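Local coordinates for protein 'Carboxyl esterase 2 (PDB 5MIF) that is a fungal carboxylesterase of the alpha/beta hydrolase fold, related to archaeal enzymes, and probably hydrolyses carboxylic esters, at residues 72-84 against 88-99. Numbering follows the deposited sequence.
Sequences STEFTTKILSLPV and GNVTAYLYKPVS
Leu-80 and Ala-92 pair near the middle of an antiparallel beta hairpin, strands 75-82 and 90-97, at one margin of the alpha/beta hydrolase sheet. Strand 75-82 is one of the two edge strands of the sheet within this chain, while 90-97 also pairs, antiparallel, with strand 142-147 on its other side. Four hydrogen-bonded pairs, from Thr-76 with Lys-96 to Leu-82 with Val-90, tie the hairpin together; Leu-80 N meets Ala-92 O at 2.7 Å, nearly in line with the C=O bond.

Tyr-95 is worth following outward. Its CB sits 3.8 Å from Thr-76 O and close to Phe-75 CD1. With CG anti to the carbonyl carbon (chi1 -56°), the ring runs alongside both Phe-75 and Thr-77. CD1 takes Phe-75 CE1 at 3.6 Å and Thr-77 OG1 at 3.3 Å, the hydroxyl oxygen lying in the ring plane at its edge; Tyr-95 CE1 adds Thr-77 CG2 at 3.8 Å. The Phe-75 and Tyr-95 ring planes are inclined at 71°. Ile-136 of helix 129-139 touches both side chains, and Tyr-95 also touches Pro-125.

On the other face Leu-80, Leu-82, Val-90, Ala-92 and Leu-94 form an apolar patch, with Thr-76, Lys-78 and Lys-96 toward one end; Leu-82 reaches Ala-166 and Trp-169 of helix 158-173. There a water bridges the strands, 2.8 Å from Thr-76 OG1 and donating to Leu-94 O at 2.9 Å.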
loop_
_atom_site.group_PDB
_atom_site.type_symbol
_atom_site.label_atom_id
_atom_site.label_comp_id
_atom_site.label_asym_id
_atom_site.label_seq_id
_atom_site.Cartn_x
_atom_site.Cartn_y
_atom_site.Cartn_z
ATOM N N SER A 72 -19.258 1.392 -15.196
ATOM C CA SER A 72 -18.696 2.315 -16.184
ATOM C C SER A 72 -17.608 1.644 -17.022
ATOM O O SER A 72 -17.449 1.949 -18.208
ATOM C CB SER A 72 -18.152 3.570 -15.500
ATOM O OG SER A 72 -19.124 4.124 -14.624
ATOM N N THR A 73 -16.845 0.747 -16.401
ATOM C CA THR A 73 -15.923 -0.105 -17.146
ATOM C C THR A 73 -16.681 -1.299 -17.704
ATOM O O THR A 73 -17.331 -2.037 -16.965
ATOM C CB THR A 73 -14.753 -0.602 -16.273
ATOM O OG1 THR A 73 -14.047 0.523 -15.736
ATOM C CG2 THR A 73 -13.788 -1.445 -17.097
ATOM N N GLU A 74 -16.625 -1.465 -19.016
ATOM C CA GLU A 74 -17.257 -2.600 -19.667
ATOM C C GLU A 74 -16.266 -3.688 -20.007
ATOM O O GLU A 74 -15.089 -3.420 -20.233
ATOM C CB GLU A 74 -17.986 -2.159 -20.941
ATOM C CG GLU A 74 -19.131 -1.181 -20.727
ATOM C CD GLU A 74 -19.699 -0.652 -22.037
ATOM O OE1 GLU A 74 -19.231 -1.089 -23.108
ATOM O OE2 GLU A 74 -20.659 0.145 -21.998
ATOM N N PHE A 75 -16.761 -4.923 -20.045
ATOM C CA PHE A 75 -15.952 -6.068 -20.438
ATOM C C PHE A 75 -16.828 -7.138 -21.078
ATOM O O PHE A 75 -18.024 -7.207 -20.817
ATOM C CB PHE A 75 -15.180 -6.627 -19.228
ATOM C CG PHE A 75 -16.025 -6.823 -17.994
ATOM C CD1 PHE A 75 -16.780 -7.978 -17.819
ATOM C CD2 PHE A 75 -16.034 -5.866 -16.991
ATOM C CE1 PHE A 75 -17.550 -8.160 -16.663
ATOM C CE2 PHE A 75 -16.795 -6.042 -15.835
ATOM C CZ PHE A 75 -17.553 -7.190 -15.670
ATOM N N THR A 76 -16.228 -7.975 -21.916
ATOM C CA THR A 76 -16.949 -9.110 -22.471
ATOM C C THR A 76 -16.854 -10.305 -21.522
ATOM O O THR A 76 -15.920 -10.400 -20.721
ATOM C CB THR A 76 -16.411 -9.520 -23.844
ATOM O OG1 THR A 76 -15.022 -9.839 -23.734
ATOM C CG2 THR A 76 -16.620 -8.401 -24.871
ATOM N N THR A 77 -17.818 -11.213 -21.641
ATOM C CA THR A 77 -17.889 -12.428 -20.826
ATOM C C THR A 77 -17.964 -13.669 -21.708
ATOM O O THR A 77 -18.851 -13.773 -22.562
ATOM C CB THR A 77 -19.129 -12.444 -19.912
ATOM O OG1 THR A 77 -19.090 -11.345 -19.001
ATOM C CG2 THR A 77 -19.196 -13.749 -19.124
ATOM N N LYS A 78 -17.047 -14.609 -21.511
ATOM C CA LYS A 78 -17.200 -15.910 -22.144
ATOM C C LYS A 78 -17.372 -16.963 -21.043
ATOM O O LYS A 78 -16.512 -17.125 -20.170
ATOM C CB LYS A 78 -16.013 -16.235 -23.055
ATOM C CG LYS A 78 -16.182 -17.549 -23.807
ATOM C CD LYS A 78 -15.177 -17.707 -24.937
ATOM C CE LYS A 78 -15.594 -18.843 -25.874
ATOM N NZ LYS A 78 -14.823 -18.876 -27.154
ATOM N N ILE A 79 -18.510 -17.650 -21.078
ATOM C CA ILE A 79 -18.841 -18.678 -20.096
ATOM C C ILE A 79 -18.269 -20.027 -20.510
ATOM O O ILE A 79 -18.570 -20.549 -21.590
ATOM C CB ILE A 79 -20.359 -18.778 -19.920
ATOM C CG1 ILE A 79 -20.938 -17.370 -19.745
ATOM C CG2 ILE A 79 -20.706 -19.685 -18.747
ATOM C CD1 ILE A 79 -22.441 -17.312 -19.617
ATOM N N LEU A 80 -17.422 -20.582 -19.649
ATOM C CA LEU A 80 -16.703 -21.806 -19.980
ATOM C C LEU A 80 -17.057 -22.966 -19.048
ATOM O O LEU A 80 -16.986 -22.846 -17.823
ATOM C CB LEU A 80 -15.194 -21.539 -19.955
ATOM C CG LEU A 80 -14.714 -20.481 -20.963
ATOM C CD1 LEU A 80 -13.269 -20.084 -20.700
ATOM C CD2 LEU A 80 -14.892 -20.990 -22.405
ATOM N N SER A 81 -17.422 -24.097 -19.646
ATOM C CA SER A 81 -17.592 -25.334 -18.899
ATOM C C SER A 81 -16.406 -26.221 -19.227
ATOM O O SER A 81 -16.423 -26.916 -20.241
ATOM C CB SER A 81 -18.901 -26.018 -19.292
ATOM O OG SER A 81 -20.001 -25.240 -18.868
ATOM N N LEU A 82 -15.402 -26.245 -18.358
ATOM C CA LEU A 82 -14.179 -26.962 -18.691
ATOM C C LEU A 82 -14.316 -28.416 -18.245
ATOM O O LEU A 82 -14.545 -28.690 -17.064
ATOM C CB LEU A 82 -12.971 -26.296 -18.023
ATOM C CG LEU A 82 -12.864 -24.774 -18.187
ATOM C CD1 LEU A 82 -11.616 -24.237 -17.510
ATOM C CD2 LEU A 82 -12.862 -24.396 -19.671
ATOM N N PRO A 83 -14.183 -29.355 -19.196
ATOM C CA PRO A 83 -14.331 -30.783 -18.892
ATOM C C PRO A 83 -13.071 -31.337 -18.253
ATOM O O PRO A 83 -12.444 -32.237 -18.812
ATOM C CB PRO A 83 -14.571 -31.410 -20.264
ATOM C CG PRO A 83 -13.811 -30.518 -21.206
ATOM C CD PRO A 83 -13.911 -29.119 -20.626
ATOM N N VAL A 84 -12.689 -30.775 -17.110
ATOM C CA VAL A 84 -11.411 -31.101 -16.477
ATOM C C VAL A 84 -11.575 -31.177 -14.966
ATOM O O VAL A 84 -12.619 -30.799 -14.430
ATOM C CB VAL A 84 -10.306 -30.050 -16.815
ATOM C CG1 VAL A 84 -10.129 -29.927 -18.328
ATOM C CG2 VAL A 84 -10.639 -28.695 -16.212
ATOM N N GLY A 88 -14.931 -33.645 -13.252
ATOM C CA GLY A 88 -15.227 -33.671 -14.670
ATOM C C GLY A 88 -15.697 -32.322 -15.205
ATOM O O GLY A 88 -15.815 -32.140 -16.412
ATOM N N ASN A 89 -15.965 -31.366 -14.324
ATOM C CA ASN A 89 -16.276 -30.018 -14.793
ATOM C C ASN A 89 -15.762 -28.924 -13.866
ATOM O O ASN A 89 -15.802 -29.043 -12.625
ATOM C CB ASN A 89 -17.788 -29.829 -14.995
ATOM C CG ASN A 89 -18.131 -28.426 -15.523
ATOM O OD1 ASN A 89 -18.029 -28.168 -16.722
ATOM N ND2 ASN A 89 -18.507 -27.522 -14.630
ATOM N N VAL A 90 -15.266 -27.856 -14.480
ATOM C CA VAL A 90 -14.985 -26.625 -13.747
ATOM C C VAL A 90 -15.602 -25.479 -14.550
ATOM O O VAL A 90 -15.351 -25.335 -15.752
ATOM C CB VAL A 90 -13.469 -26.361 -13.532
ATOM C CG1 VAL A 90 -13.281 -25.191 -12.566
ATOM C CG2 VAL A 90 -12.781 -27.571 -12.954
ATOM N N THR A 91 -16.434 -24.690 -13.887
ATOM C CA THR A 91 -17.021 -23.524 -14.503
ATOM C C THR A 91 -16.041 -22.354 -14.409
ATOM O O THR A 91 -15.492 -22.077 -13.348
ATOM C CB THR A 91 -18.371 -23.164 -13.832
ATOM O OG1 THR A 91 -19.291 -24.244 -14.030
ATOM C CG2 THR A 91 -18.967 -21.923 -14.467
ATOM N N ALA A 92 -15.801 -21.688 -15.529
ATOM C CA ALA A 92 -14.929 -20.520 -15.524
ATOM C C ALA A 92 -15.528 -19.406 -16.381
ATOM O O ALA A 92 -16.188 -19.670 -17.393
ATOM C CB ALA A 92 -13.525 -20.898 -16.021
ATOM N N TYR A 93 -15.318 -18.164 -15.959
ATOM C CA TYR A 93 -15.724 -17.022 -16.752
ATOM C C TYR A 93 -14.481 -16.260 -17.234
ATOM O O TYR A 93 -13.664 -15.837 -16.423
ATOM C CB TYR A 93 -16.635 -16.093 -15.948
ATOM C CG TYR A 93 -17.914 -16.744 -15.446
ATOM C CD1 TYR A 93 -17.929 -17.482 -14.264
ATOM C CD2 TYR A 93 -19.097 -16.651 -16.174
ATOM C CE1 TYR A 93 -19.103 -18.095 -13.807
ATOM C CE2 TYR A 93 -20.271 -17.254 -15.729
ATOM C CZ TYR A 93 -20.268 -17.977 -14.550
ATOM O OH TYR A 93 -21.434 -18.572 -14.118
ATOM N N LEU A 94 -14.343 -16.061 -18.543
ATOM C CA LEU A 94 -13.245 -15.235 -19.043
ATOM C C LEU A 94 -13.755 -13.826 -19.318
ATOM O O LEU A 94 -14.576 -13.620 -20.206
ATOM C CB LEU A 94 -12.629 -15.826 -20.310
ATOM C CG LEU A 94 -11.433 -15.059 -20.909
ATOM C CD1 LEU A 94 -10.244 -15.080 -19.946
ATOM C CD2 LEU A 94 -11.033 -15.619 -22.265
ATOM N N TYR A 95 -13.275 -12.861 -18.543
ATOM C CA TYR A 95 -13.659 -11.470 -18.744
ATOM C C TYR A 95 -12.543 -10.698 -19.435
ATOM O O TYR A 95 -11.398 -10.741 -18.985
ATOM C CB TYR A 95 -13.996 -10.800 -17.424
ATOM C CG TYR A 95 -15.064 -11.483 -16.599
ATOM C CD1 TYR A 95 -16.401 -11.508 -17.013
ATOM C CD2 TYR A 95 -14.747 -12.042 -15.370
ATOM C CE1 TYR A 95 -17.384 -12.106 -16.214
ATOM C CE2 TYR A 95 -15.702 -12.639 -14.580
ATOM C CZ TYR A 95 -17.014 -12.672 -14.995
ATOM O OH TYR A 95 -17.929 -13.272 -14.161
ATOM N N LYS A 96 -12.877 -10.016 -20.532
ATOM C CA LYS A 96 -11.902 -9.220 -21.294
ATOM C C LYS A 96 -12.322 -7.766 -21.452
ATOM O O LYS A 96 -13.472 -7.489 -21.763
ATOM C CB LYS A 96 -11.686 -9.815 -22.688
ATOM C CG LYS A 96 -11.238 -11.251 -22.706
ATOM C CD LYS A 96 -10.729 -11.637 -24.083
ATOM C CE LYS A 96 -11.894 -12.075 -24.952
ATOM N NZ LYS A 96 -11.484 -12.298 -26.353
ATOM N N PRO A 97 -11.391 -6.831 -21.233
ATOM C CA PRO A 97 -11.710 -5.429 -21.525
ATOM C C PRO A 97 -12.028 -5.211 -23.019
ATOM O O PRO A 97 -11.557 -5.949 -23.884
ATOM C CB PRO A 97 -10.427 -4.692 -21.144
ATOM C CG PRO A 97 -9.345 -5.720 -21.323
ATOM C CD PRO A 97 -9.969 -7.024 -20.895
ATOM N N VAL A 98 -12.830 -4.199 -23.310
ATOM C CA VAL A 98 -13.203 -3.864 -24.684
ATOM C C VAL A 98 -11.998 -3.276 -25.437
ATOM O O VAL A 98 -11.037 -2.828 -24.817
ATOM C CB VAL A 98 -14.366 -2.854 -24.714
ATOM C CG1 VAL A 98 -15.529 -3.389 -23.921
ATOM C CG2 VAL A 98 -13.921 -1.535 -24.112
ATOM N N SER A 99 -12.042 -3.287 -26.767
ATOM C CA SER A 99 -10.941 -2.745 -27.573
ATOM C C SER A 99 -10.960 -1.217 -27.694
ATOM O O SER A 99 -11.841 -0.537 -27.157
ATOM C CB SER A 99 -10.969 -3.354 -28.970
ATOM O OG SER A 99 -10.990 -4.767 -28.900
HETATM O O HOH W 1 -14.648 -12.520 -22.899
HETATM O O HOH W 2 -20.593 -25.037 -16.529
#